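Local coordinates for protein NADP-dependent 2-hydroxyacid dehydrogenase (Rhizobium etli, PDB 4XCV) that binds NADPH and probably catalyses the NADP-dependent interconversion of 2-hydroxyacids and 2-oxoacids, as a member of the D-isomer-specific 2-hydroxyacid dehydrogenase family, at residues Ala51-Pro56 / Lys68-Gly73; Pro90-Val95 / Gln311-Arg316; Gly255-Val260 / Asn277-Pro282. All blocks are in the same frame, centred on the assembly; numbering follows the deposited sequence.

Contact 1: residues Ala51-Pro56 / Lys68-Gly73; sequences ALLWKP and KVIFSG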
loop_
_atom_site.group_PDB
_atom_site.type_symbol
_atom_site.label_atom_id
_atom_site.label_comp_id
_atom_site.label_asym_id
_atom_site.label_seq_id
_atom_site.Cartn_x
_atom_site.Cartn_y
_atom_site.Cartn_z
ATOM N N ALA A 51 -12.482 12.331 -34.732
ATOM C CA ALA A 51 -13.443 11.332 -34.279
ATOM C C ALA A 51 -12.937 10.720 -32.990
ATOM O O ALA A 51 -11.781 10.254 -32.930
ATOM C CB ALA A 51 -13.649 10.270 -35.312
ATOM N N LEU A 52 -13.809 10.632 -32.004
ATOM C CA LEU A 52 -13.588 9.987 -30.706
ATOM C C LEU A 52 -14.400 8.701 -30.734
ATOM O O LEU A 52 -15.643 8.744 -30.802
ATOM C CB LEU A 52 -14.050 10.925 -29.595
ATOM C CG LEU A 52 -14.065 10.377 -28.190
ATOM C CD1 LEU A 52 -12.718 9.794 -27.789
ATOM C CD2 LEU A 52 -14.527 11.466 -27.244
ATOM N N LEU A 53 -13.699 7.559 -30.715
ATOM C CA LEU A 53 -14.275 6.269 -31.022
ATOM C C LEU A 53 -13.987 5.227 -29.959
ATOM O O LEU A 53 -12.852 5.086 -29.468
ATOM C CB LEU A 53 -13.676 5.813 -32.372
ATOM C CG LEU A 53 -13.831 6.755 -33.587
ATOM C CD1 LEU A 53 -13.261 6.078 -34.838
ATOM C CD2 LEU A 53 -15.270 7.147 -33.820
ATOM N N TRP A 54 -15.013 4.473 -29.606
ATOM C CA TRP A 54 -14.848 3.293 -28.760
ATOM C C TRP A 54 -15.819 2.261 -29.289
ATOM O O TRP A 54 -17.051 2.441 -29.213
ATOM C CB TRP A 54 -15.063 3.570 -27.270
ATOM C CG TRP A 54 -14.556 2.435 -26.391
ATOM C CD1 TRP A 54 -13.238 2.124 -26.138
ATOM C CD2 TRP A 54 -15.335 1.471 -25.657
ATOM N NE1 TRP A 54 -13.157 1.051 -25.301
ATOM C CE2 TRP A 54 -14.420 0.614 -24.995
ATOM C CE3 TRP A 54 -16.706 1.244 -25.495
ATOM C CZ2 TRP A 54 -14.838 -0.435 -24.169
ATOM C CZ3 TRP A 54 -17.123 0.187 -24.668
ATOM C CH2 TRP A 54 -16.189 -0.638 -24.022
ATOM N N LYS A 55 -15.243 1.209 -29.864
ATOM C CA LYS A 55 -16.016 0.155 -30.535
ATOM C C LYS A 55 -16.914 0.803 -31.607
ATOM O O LYS A 55 -18.148 0.639 -31.572
ATOM C CB LYS A 55 -16.836 -0.657 -29.529
ATOM C CG LYS A 55 -15.989 -1.382 -28.473
ATOM C CD LYS A 55 -16.770 -2.475 -27.753
ATOM N N PRO A 56 -16.293 1.561 -32.543
ATOM C CA PRO A 56 -17.049 2.270 -33.578
ATOM C C PRO A 56 -17.754 1.362 -34.575
ATOM O O PRO A 56 -17.350 0.216 -34.784
ATOM C CB PRO A 56 -15.966 3.066 -34.314
ATOM C CG PRO A 56 -14.704 2.288 -34.080
ATOM C CD PRO A 56 -14.843 1.780 -32.688
ATOM N N LYS A 68 -8.864 13.741 -39.874
ATOM C CA LYS A 68 -7.445 14.030 -39.632
ATOM C C LYS A 68 -6.867 13.245 -38.454
ATOM O O LYS A 68 -5.671 12.945 -38.480
ATOM C CB LYS A 68 -7.270 15.528 -39.398
ATOM C CG LYS A 68 -7.750 16.372 -40.570
ATOM C CD LYS A 68 -7.404 17.821 -40.327
ATOM C CE LYS A 68 -7.622 18.713 -41.533
ATOM N NZ LYS A 68 -9.035 19.119 -41.611
ATOM N N VAL A 69 -7.659 12.998 -37.404
ATOM C CA VAL A 69 -7.164 12.342 -36.201
ATOM C C VAL A 69 -8.287 11.485 -35.659
ATOM O O VAL A 69 -9.447 11.918 -35.613
ATOM C CB VAL A 69 -6.712 13.332 -35.089
ATOM C CG1 VAL A 69 -6.025 12.538 -33.970
ATOM C CG2 VAL A 69 -5.797 14.422 -35.650
ATOM N N ILE A 70 -7.926 10.284 -35.214
ATOM C CA ILE A 70 -8.804 9.438 -34.422
ATOM C C ILE A 70 -8.339 9.418 -32.958
ATOM O O ILE A 70 -7.144 9.196 -32.693
ATOM C CB ILE A 70 -8.835 7.986 -34.972
ATOM C CG1 ILE A 70 -9.529 7.966 -36.331
ATOM C CG2 ILE A 70 -9.480 7.011 -34.005
ATOM C CD1 ILE A 70 -9.202 6.746 -37.134
ATOM N N PHE A 71 -9.287 9.614 -32.046
ATOM C CA PHE A 71 -9.049 9.517 -30.630
ATOM C C PHE A 71 -9.720 8.293 -30.094
ATOM O O PHE A 71 -10.930 8.103 -30.249
ATOM C CB PHE A 71 -9.546 10.765 -29.902
ATOM C CG PHE A 71 -8.825 12.018 -30.299
ATOM C CD1 PHE A 71 -7.656 12.349 -29.643
ATOM C CD2 PHE A 71 -9.264 12.830 -31.320
ATOM C CE1 PHE A 71 -6.947 13.487 -29.983
ATOM C CE2 PHE A 71 -8.573 13.988 -31.666
ATOM C CZ PHE A 71 -7.414 14.319 -30.982
ATOM N N SER A 72 -8.938 7.413 -29.472
ATOM C CA SER A 72 -9.523 6.298 -28.746
ATOM C C SER A 72 -10.287 6.786 -27.529
ATOM O O SER A 72 -9.848 7.678 -26.809
ATOM C CB SER A 72 -8.415 5.328 -28.299
ATOM O OG SER A 72 -9.041 4.224 -27.663
ATOM N N GLY A 73 -11.452 6.193 -27.284
ATOM C CA GLY A 73 -12.199 6.451 -26.077
ATOM C C GLY A 73 -11.731 5.712 -24.864
ATOM O O GLY A 73 -12.241 5.900 -23.756
#
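Ala-51 and Phe-71 share the shortest bond of this strand pair: Phe-71 N gives its hydrogen to Ala-51 O at 2.7 Å, almost dead straight at 179°. Three more backbone bonds continue the ladder. Ala-51 N donates to Val-69 O, Leu-53 N to Phe-71 O, and Gly-73 N to Leu-53 O. In the last one the donor stands above the carbonyl plane, where the chain leaves the strand.

Leu-52 and Phe-71 point to one face of the sheet. From CB of Leu-52 the chain runs to CG, which lies anti to the backbone N (chi1 173°). Together with chi2, this brings CD1 back over the neighbouring strand. CD1 lies 3.5 Å from Phe-71 O and 3.9 Å from Phe-71 CB. It reaches Ser-72 O at 3.7 Å and Gly-73 CA at 3.8 Å. CD1 alone carries the Leu-52 side-chain contacts with residues 68-73. Helix 292-305 packs on this face, with Leu-293 and Phe-294 on Leu-52, and also touches Phe-71. The Phe-71 ring presents its edge to Ala-51 O, and Val-69 CG1 sits over one face near the rim.

Ala-51, Leu-53, Ile-70 and Ser-72 occupy the other face. There Leu-53 CD1 meets Ile-70 CG2 at 4.0 Å, and helix 60-63 packs against both side chains. Ser-72 OG turns to His-79 and to the carbonyls of Gly-74 and Gly-76. The two strands run parallel but twisted, their directions 38° apart. With helix 60-63 between them they form a right-handed beta-alpha-beta crossover, the repeating unit of a parallel alpha/beta sheet.

Contact 2: residues Pro90-Val95 / Gln311-Arg316; sequences PIVRFV and QFVIDR. With NDP (NADPH dihydro-nicotinamide-adenine-dinucleotide phosphate), chain B.
Val-95 is wedged between the Phe-312 ring and the Arg-93 guanidinium. Its CB stands over the centre of the ring in a CH-pi contact, 3.8 Å from the centroid, while Gln-311 CB covers the other face near the rim. Val-95 CG2 lies over the centre of the guanidinium. O2A of NADPH lies above the opposite face, toward the rim, and O2N meets the edge in plane. Guanidinium and ring are perpendicular. The C-terminal tail crosses strand 91-92, the end strand of a parallel sheet, and makes a single backbone bridge there, Val-92 to Val-313. Ile-314 N donates to Ile-91 O at 2.9 Å, and Arg-93 N donates to Phe-312 O. A water joins Ile-91 N to Ile-314 O.

Ile-91 CB packs on Ile-314 CG1 at 3.8 Å, and its CD1 lies across the folded Arg-316 chain, whose NH1 bonds to Pro-87 O. Arg-93 CG sits between the backbone N and carbonyl carbon (chi1 72°). From there the chain extends past Ile-314 CG2 to the cofactor diphosphate. Ala-75 O takes a bond from NH1, whose bond to the phosphate is weak. In one of two conformers, Arg-93 NH2 donates to NADPH O2N at 2.6 Å.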
loop_
_atom_site.group_PDB
_atom_site.type_symbol
_atom_site.label_atom_id
_atom_site.label_comp_id
_atom_site.label_asym_id
_atom_site.label_seq_id
_atom_site.Cartn_x
_atom_site.Cartn_y
_atom_site.Cartn_z
ATOM N N PRO A 90 -3.202 9.616 -37.636
ATOM C CA PRO A 90 -2.804 9.303 -36.257
ATOM C C PRO A 90 -3.970 8.813 -35.423
ATOM O O PRO A 90 -5.088 9.315 -35.537
ATOM C CB PRO A 90 -2.297 10.641 -35.716
ATOM C CG PRO A 90 -1.865 11.395 -36.925
ATOM C CD PRO A 90 -2.793 10.985 -38.029
ATOM N N ILE A 91 -3.686 7.810 -34.593
ATOM C CA ILE A 91 -4.614 7.350 -33.593
ATOM C C ILE A 91 -4.014 7.648 -32.239
ATOM O O ILE A 91 -2.888 7.216 -31.941
ATOM C CB ILE A 91 -4.838 5.841 -33.718
ATOM C CG1 ILE A 91 -5.458 5.515 -35.088
ATOM C CG2 ILE A 91 -5.732 5.362 -32.582
ATOM C CD1 ILE A 91 -5.324 4.093 -35.494
ATOM N N VAL A 92 -4.725 8.410 -31.446
ATOM C CA VAL A 92 -4.271 8.907 -30.144
ATOM C C VAL A 92 -4.949 8.110 -29.049
ATOM O O VAL A 92 -6.182 8.043 -29.008
ATOM C CB VAL A 92 -4.603 10.428 -29.997
ATOM C CG1 VAL A 92 -4.293 10.974 -28.615
ATOM C CG2 VAL A 92 -3.869 11.224 -31.029
ATOM N N ARG A 93 -4.176 7.506 -28.148
ATOM C CA ARG A 93 -4.800 6.784 -27.048
ATOM C C ARG A 93 -5.098 7.684 -25.883
ATOM O O ARG A 93 -4.560 8.770 -25.750
ATOM C CB ARG A 93 -3.992 5.563 -26.647
ATOM C CG ARG A 93 -2.755 5.919 -25.947
ATOM C CD ARG A 93 -1.916 4.644 -25.796
ATOM N NE ARG A 93 -0.941 4.824 -24.800
ATOM C CZ ARG A 93 -1.083 4.423 -23.537
ATOM N NH1 ARG A 93 -2.169 3.773 -23.075
ATOM N NH2 ARG A 93 -0.118 4.692 -22.732
ATOM N N PHE A 94 -6.073 7.273 -25.092
ATOM C CA PHE A 94 -6.516 8.031 -23.992
ATOM C C PHE A 94 -5.589 7.745 -22.863
ATOM O O PHE A 94 -5.600 6.632 -22.332
ATOM C CB PHE A 94 -7.953 7.679 -23.649
ATOM C CG PHE A 94 -8.459 8.347 -22.413
ATOM C CD1 PHE A 94 -7.994 9.603 -21.977
ATOM C CD2 PHE A 94 -9.464 7.743 -21.690
ATOM C CE1 PHE A 94 -8.443 10.172 -20.835
ATOM C CE2 PHE A 94 -9.980 8.374 -20.566
ATOM C CZ PHE A 94 -9.457 9.583 -20.145
ATOM N N VAL A 95 -4.727 8.698 -22.540
ATOM C CA VAL A 95 -3.878 8.649 -21.410
ATOM C C VAL A 95 -4.360 9.712 -20.459
ATOM O O VAL A 95 -4.179 10.942 -20.651
ATOM C CB VAL A 95 -2.370 8.813 -21.755
ATOM C CG1 VAL A 95 -1.531 8.894 -20.499
ATOM C CG2 VAL A 95 -1.918 7.640 -22.592
ATOM N N GLN A 311 0.286 13.971 -28.899
ATOM C CA GLN A 311 0.907 13.075 -27.921
ATOM C C GLN A 311 0.154 11.738 -27.869
ATOM O O GLN A 311 -1.006 11.647 -28.236
ATOM C CB GLN A 311 0.909 13.757 -26.556
ATOM C CG GLN A 311 1.732 15.024 -26.538
ATOM C CD GLN A 311 1.569 15.860 -25.318
ATOM O OE1 GLN A 311 0.479 16.011 -24.775
ATOM N NE2 GLN A 311 2.684 16.462 -24.889
ATOM N N PHE A 312 0.804 10.705 -27.365
ATOM C CA PHE A 312 0.167 9.411 -27.115
ATOM C C PHE A 312 -0.326 8.756 -28.405
ATOM O O PHE A 312 -1.347 8.049 -28.400
ATOM C CB PHE A 312 -0.966 9.519 -26.070
ATOM C CG PHE A 312 -0.614 10.353 -24.887
ATOM C CD1 PHE A 312 0.414 9.969 -24.026
ATOM C CD2 PHE A 312 -1.247 11.551 -24.672
ATOM C CE1 PHE A 312 0.737 10.770 -22.947
ATOM C CE2 PHE A 312 -0.938 12.340 -23.586
ATOM C CZ PHE A 312 0.068 11.965 -22.751
ATOM N N VAL A 313 0.390 8.979 -29.488
ATOM C CA VAL A 313 0.061 8.388 -30.768
ATOM C C VAL A 313 0.516 6.950 -30.772
ATOM O O VAL A 313 1.655 6.651 -30.360
ATOM C CB VAL A 313 0.681 9.152 -31.936
ATOM C CG1 VAL A 313 0.372 8.496 -33.276
ATOM C CG2 VAL A 313 0.239 10.617 -31.934
ATOM N N ILE A 314 -0.350 6.070 -31.187
ATOM C CA ILE A 314 0.048 4.688 -31.206
ATOM C C ILE A 314 0.911 4.356 -32.404
ATOM O O ILE A 314 0.861 4.950 -33.493
ATOM C CB ILE A 314 -1.132 3.784 -31.068
ATOM C CG1 ILE A 314 -1.973 3.858 -32.298
ATOM C CG2 ILE A 314 -1.920 4.108 -29.768
ATOM C CD1 ILE A 314 -1.780 2.699 -33.205
ATOM N N ASP A 315 1.693 3.318 -32.184
ATOM C CA ASP A 315 2.624 2.800 -33.173
ATOM C C ASP A 315 1.884 1.713 -33.922
ATOM O O ASP A 315 1.687 0.607 -33.427
ATOM C CB ASP A 315 3.841 2.237 -32.406
ATOM C CG ASP A 315 4.924 1.643 -33.287
ATOM O OD1 ASP A 315 4.673 1.248 -34.433
ATOM O OD2 ASP A 315 6.058 1.540 -32.752
ATOM N N ARG A 316 1.418 2.047 -35.123
ATOM C CA ARG A 316 0.578 1.119 -35.861
ATOM C C ARG A 316 1.243 -0.219 -36.149
ATOM O O ARG A 316 0.637 -1.264 -35.984
ATOM C CB ARG A 316 0.120 1.716 -37.219
ATOM C CG ARG A 316 -0.934 2.786 -37.111
ATOM C CD ARG A 316 -2.308 2.189 -36.811
ATOM N NE ARG A 316 -3.029 1.637 -37.968
ATOM C CZ ARG A 316 -3.693 2.349 -38.892
ATOM N NH1 ARG A 316 -3.704 3.686 -38.868
ATOM N NH2 ARG A 316 -4.319 1.706 -39.883
HETATM P PA NDP B . 2.247 2.093 -22.719
HETATM O O1A NDP B . 2.747 3.405 -22.201
HETATM O O2A NDP B . 1.919 1.920 -24.188
HETATM O O5B NDP B . 3.321 0.990 -22.284
HETATM C C5B NDP B . 3.181 -0.349 -22.772
HETATM C C4B NDP B . 4.370 -1.132 -22.266
HETATM O O4B NDP B . 4.179 -2.495 -22.632
HETATM C C3B NDP B . 5.668 -0.659 -22.878
HETATM O O3B NDP B . 6.732 -0.733 -21.907
HETATM C C2B NDP B . 5.858 -1.680 -23.967
HETATM O O2B NDP B . 7.238 -1.913 -24.362
HETATM C C1B NDP B . 5.325 -2.941 -23.290
HETATM N N9A NDP B . 4.985 -4.006 -24.236
HETATM C C8A NDP B . 4.058 -3.912 -25.210
HETATM N N7A NDP B . 4.086 -5.057 -25.961
HETATM C C5A NDP B . 5.085 -5.833 -25.444
HETATM C C6A NDP B . 5.639 -7.059 -25.810
HETATM N N6A NDP B . 5.141 -7.774 -26.819
HETATM N N1A NDP B . 6.660 -7.529 -25.084
HETATM C C2A NDP B . 7.150 -6.827 -24.039
HETATM N N3A NDP B . 6.679 -5.636 -23.634
HETATM C C4A NDP B . 5.640 -5.181 -24.366
HETATM O O3 NDP B . 0.931 1.644 -21.909
HETATM P PN NDP B . 0.436 2.082 -20.444
HETATM O O1N NDP B . 1.567 1.826 -19.504
HETATM O O2N NDP B . -0.105 3.431 -20.453
HETATM O O5D NDP B . -0.770 1.087 -20.233
HETATM C C5D NDP B . -0.576 -0.331 -20.323
HETATM C C4D NDP B . -1.963 -0.963 -20.491
HETATM O O4D NDP B . -2.696 -0.864 -19.278
HETATM C C3D NDP B . -2.861 -0.302 -21.500
HETATM O O3D NDP B . -2.583 -0.762 -22.834
HETATM C C2D NDP B . -4.262 -0.669 -21.037
HETATM O O2D NDP B . -4.709 -1.850 -21.746
HETATM C C1D NDP B . -4.083 -1.049 -19.596
HETATM N N1N NDP B . -4.837 -0.251 -18.625
HETATM C C2N NDP B . -5.632 -0.862 -17.691
HETATM C C3N NDP B . -6.417 -0.148 -16.851
HETATM C C7N NDP B . -7.229 -0.761 -15.833
HETATM O O7N NDP B . -8.169 -0.071 -15.373
HETATM N N7N NDP B . -7.015 -1.974 -15.356
HETATM C C4N NDP B . -6.368 1.330 -16.874
HETATM C C5N NDP B . -5.463 1.861 -17.877
HETATM C C6N NDP B . -4.762 1.140 -18.723
HETATM P P2B NDP B . 8.123 -0.685 -24.943
HETATM O O1X NDP B . 9.361 -1.327 -25.478
HETATM O O2X NDP B . 7.265 -0.030 -26.012
HETATM O O3X NDP B . 8.335 0.256 -23.828
HETATM O O HOH W 1 -1.170 6.221 -35.105
#

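Contact 3: residues Gly255-Val260 / Asn277-Pro282; sequences GASLDV and NVFITP. With NDP (NADPH dihydro-nicotinamide-adenine-dinucleotide phosphate), chain B.
This is a parallel strand pair at one end of the seven-stranded sheet in the NADPH-binding Rossmann-type domain. Strands 255-258 and 278-280 run only 7° apart, and the second is the outermost strand of the sheet within the chain. Four backbone bonds hold them together: Ala-256 N to Asn-277 O, Phe-279 N to Ala-256 O, Leu-258 N to Phe-279 O at 2.9 Å, and Thr-281 N to Leu-258 O.

Ala-256 and Val-278 pack on one face of the sheet, CB to CG2 at 4.2 Å. Ser-257 and Phe-279 lie on the other. Ser-257 OG is 3.8 Å from Phe-279 CB, and Gln-110 and His-114 bind this hydroxyl. The Phe-279 ring meets Ala-256 O edge-on in its plane and His-114 edge-to-face. Gln-125 of the second subunit bonds to Val-278 O and Ile-280 N, so the outer edge of strand 278-280 is part of the dimer contact.

At the C-terminal ends the side chains take over. Asp-259 CG is anti to the backbone N (chi1 -171°), which turns the carboxylate toward both Thr-281 and the cofactor. Thr-281 OG1 donates to Asp-259 OD1 at 2.7 Å, on the anti side. OD1 also takes the Asp-284 amide. The carboxamide N7N of NADPH donates to Asp-259 OD2 at 3.0 Å, nearly straight at 171°. With an alanine in place of Asp-259, the carboxamide N7N, the Thr-281 hydroxyl and the Asp-284 amide would probably each lose an acceptor. OD1 is held by the protein, and this probably positions OD2 to accept from the carboxamide.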
loop_
_atom_site.group_PDB
_atom_site.type_symbol
_atom_site.label_atom_id
_atom_site.label_comp_id
_atom_site.label_asym_id
_atom_site.label_seq_id
_atom_site.Cartn_x
_atom_site.Cartn_y
_atom_site.Cartn_z
ATOM N N GLY A 255 -0.715 -16.964 -4.856
ATOM C CA GLY A 255 -1.892 -16.134 -4.874
ATOM C C GLY A 255 -1.862 -15.259 -6.111
ATOM O O GLY A 255 -0.995 -15.379 -6.995
ATOM N N ALA A 256 -2.852 -14.383 -6.168
ATOM C CA ALA A 256 -3.002 -13.487 -7.323
ATOM C C ALA A 256 -3.800 -12.277 -6.935
ATOM O O ALA A 256 -4.568 -12.284 -5.986
ATOM C CB ALA A 256 -3.666 -14.205 -8.495
ATOM N N SER A 257 -3.636 -11.208 -7.714
ATOM C CA SER A 257 -4.534 -10.065 -7.674
ATOM C C SER A 257 -4.884 -9.711 -9.089
ATOM O O SER A 257 -3.999 -9.509 -9.930
ATOM C CB SER A 257 -3.885 -8.841 -7.023
ATOM O OG SER A 257 -3.617 -9.099 -5.657
ATOM N N LEU A 258 -6.188 -9.602 -9.366
ATOM C CA LEU A 258 -6.664 -9.383 -10.716
ATOM C C LEU A 258 -7.680 -8.285 -10.781
ATOM O O LEU A 258 -8.663 -8.324 -10.044
ATOM C CB LEU A 258 -7.299 -10.678 -11.247
ATOM C CG LEU A 258 -6.411 -11.925 -11.242
ATOM C CD1 LEU A 258 -7.205 -13.193 -11.500
ATOM C CD2 LEU A 258 -5.264 -11.854 -12.234
ATOM N N ASP A 259 -7.456 -7.308 -11.657
ATOM C CA ASP A 259 -8.446 -6.279 -11.936
ATOM C C ASP A 259 -9.126 -6.468 -13.275
ATOM O O ASP A 259 -10.115 -5.769 -13.577
ATOM C CB ASP A 259 -7.776 -4.894 -11.992
ATOM C CG ASP A 259 -8.760 -3.762 -12.051
ATOM O OD1 ASP A 259 -9.614 -3.606 -11.143
ATOM O OD2 ASP A 259 -8.678 -2.936 -12.991
ATOM N N VAL A 260 -8.597 -7.372 -14.093
ATOM C CA VAL A 260 -9.068 -7.580 -15.466
ATOM C C VAL A 260 -9.244 -9.047 -15.737
ATOM O O VAL A 260 -8.547 -9.843 -15.155
ATOM C CB VAL A 260 -8.099 -6.914 -16.485
ATOM C CG1 VAL A 260 -8.087 -5.417 -16.298
ATOM C CG2 VAL A 260 -6.685 -7.476 -16.338
ATOM N N ASN A 277 -6.194 -16.687 -1.268
ATOM C CA ASN A 277 -5.080 -15.771 -1.609
ATOM C C ASN A 277 -5.261 -15.084 -2.970
ATOM O O ASN A 277 -4.267 -14.672 -3.575
ATOM C CB ASN A 277 -3.701 -16.486 -1.612
ATOM C CG ASN A 277 -3.335 -17.090 -0.281
ATOM O OD1 ASN A 277 -3.028 -18.275 -0.165
ATOM N ND2 ASN A 277 -3.320 -16.262 0.713
ATOM N N VAL A 278 -6.488 -14.989 -3.450
ATOM C CA VAL A 278 -6.782 -14.307 -4.704
ATOM C C VAL A 278 -7.661 -13.115 -4.388
ATOM O O VAL A 278 -8.684 -13.254 -3.709
ATOM C CB VAL A 278 -7.437 -15.227 -5.715
ATOM C CG1 VAL A 278 -7.900 -14.429 -6.917
ATOM C CG2 VAL A 278 -6.437 -16.291 -6.118
ATOM N N PHE A 279 -7.257 -11.931 -4.852
ATOM C CA PHE A 279 -7.965 -10.682 -4.694
ATOM C C PHE A 279 -8.483 -10.259 -6.041
ATOM O O PHE A 279 -7.749 -10.208 -7.025
ATOM C CB PHE A 279 -7.022 -9.591 -4.147
ATOM C CG PHE A 279 -6.474 -9.878 -2.794
ATOM C CD1 PHE A 279 -5.343 -10.631 -2.656
ATOM C CD2 PHE A 279 -7.054 -9.365 -1.650
ATOM C CE1 PHE A 279 -4.829 -10.897 -1.400
ATOM C CE2 PHE A 279 -6.512 -9.599 -0.379
ATOM C CZ PHE A 279 -5.396 -10.368 -0.267
ATOM N N ILE A 280 -9.795 -9.969 -6.076
ATOM C CA ILE A 280 -10.469 -9.546 -7.320
ATOM C C ILE A 280 -10.958 -8.143 -7.131
ATOM O O ILE A 280 -11.628 -7.822 -6.162
ATOM C CB ILE A 280 -11.667 -10.423 -7.617
ATOM C CG1 ILE A 280 -11.158 -11.728 -8.188
ATOM C CG2 ILE A 280 -12.633 -9.745 -8.586
ATOM C CD1 ILE A 280 -12.248 -12.750 -8.305
ATOM N N THR A 281 -10.643 -7.280 -8.091
ATOM C CA THR A 281 -11.326 -5.997 -8.210
ATOM C C THR A 281 -11.990 -5.977 -9.575
ATOM O O THR A 281 -11.471 -6.514 -10.582
ATOM C CB THR A 281 -10.432 -4.760 -7.960
ATOM O OG1 THR A 281 -9.289 -4.826 -8.810
ATOM C CG2 THR A 281 -9.989 -4.664 -6.564
ATOM N N PRO A 282 -13.184 -5.361 -9.672
ATOM C CA PRO A 282 -14.024 -5.515 -10.872
ATOM C C PRO A 282 -13.674 -4.448 -11.919
ATOM O O PRO A 282 -14.502 -3.637 -12.305
ATOM C CB PRO A 282 -15.454 -5.317 -10.313
ATOM C CG PRO A 282 -15.209 -4.302 -9.204
ATOM C CD PRO A 282 -13.939 -4.750 -8.555
HETATM P PA NDP B . 2.247 2.093 -22.719
HETATM O O1A NDP B . 2.747 3.405 -22.201
HETATM O O2A NDP B . 1.919 1.920 -24.188
HETATM O O5B NDP B . 3.321 0.990 -22.284
HETATM C C5B NDP B . 3.181 -0.349 -22.772
HETATM C C4B NDP B . 4.370 -1.132 -22.266
HETATM O O4B NDP B . 4.179 -2.495 -22.632
HETATM C C3B NDP B . 5.668 -0.659 -22.878
HETATM O O3B NDP B . 6.732 -0.733 -21.907
HETATM C C2B NDP B . 5.858 -1.680 -23.967
HETATM O O2B NDP B . 7.238 -1.913 -24.362
HETATM C C1B NDP B . 5.325 -2.941 -23.290
HETATM N N9A NDP B . 4.985 -4.006 -24.236
HETATM C C8A NDP B . 4.058 -3.912 -25.210
HETATM N N7A NDP B . 4.086 -5.057 -25.961
HETATM C C5A NDP B . 5.085 -5.833 -25.444
HETATM C C6A NDP B . 5.639 -7.059 -25.810
HETATM N N6A NDP B . 5.141 -7.774 -26.819
HETATM N N1A NDP B . 6.660 -7.529 -25.084
HETATM C C2A NDP B . 7.150 -6.827 -24.039
HETATM N N3A NDP B . 6.679 -5.636 -23.634
HETATM C C4A NDP B . 5.640 -5.181 -24.366
HETATM O O3 NDP B . 0.931 1.644 -21.909
HETATM P PN NDP B . 0.436 2.082 -20.444
HETATM O O1N NDP B . 1.567 1.826 -19.504
HETATM O O2N NDP B . -0.105 3.431 -20.453
HETATM O O5D NDP B . -0.770 1.087 -20.233
HETATM C C5D NDP B . -0.576 -0.331 -20.323
HETATM C C4D NDP B . -1.963 -0.963 -20.491
HETATM O O4D NDP B . -2.696 -0.864 -19.278
HETATM C C3D NDP B . -2.861 -0.302 -21.500
HETATM O O3D NDP B . -2.583 -0.762 -22.834
HETATM C C2D NDP B . -4.262 -0.669 -21.037
HETATM O O2D NDP B . -4.709 -1.850 -21.746
HETATM C C1D NDP B . -4.083 -1.049 -19.596
HETATM N N1N NDP B . -4.837 -0.251 -18.625
HETATM C C2N NDP B . -5.632 -0.862 -17.691
HETATM C C3N NDP B . -6.417 -0.148 -16.851
HETATM C C7N NDP B . -7.229 -0.761 -15.833
HETATM O O7N NDP B . -8.169 -0.071 -15.373
HETATM N N7N NDP B . -7.015 -1.974 -15.356
HETATM C C4N NDP B . -6.368 1.330 -16.874
HETATM C C5N NDP B . -5.463 1.861 -17.877
HETATM C C6N NDP B . -4.762 1.140 -18.723
HETATM P P2B NDP B . 8.123 -0.685 -24.943
HETATM O O1X NDP B . 9.361 -1.327 -25.478
HETATM O O2X NDP B . 7.265 -0.030 -26.012
HETATM O O3X NDP B . 8.335 0.256 -23.828
#

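In the fold
From the N terminus, contact 1 closes first, a short loop of 11 residues that includes helix 60-63. Contact 2 opens later, at strand 91-92, and closes 215 residues on, near the C terminus. Contact 3 opens and closes within that long span, so it is nested in contact 2, while contact 1 precedes both. Contacts 1 and 2 touch, because strand 91-92 bonds to strand 69-72 in the same five-stranded sheet. Contact 3 belongs to the seven-stranded sheet, its centre about 30 Å from that of contact 1. Contact 2 returns the tail to the first sheet. NADPH links contacts 2 and 3: contact 2 bonds to its diphosphate and contact 3 to its carboxamide.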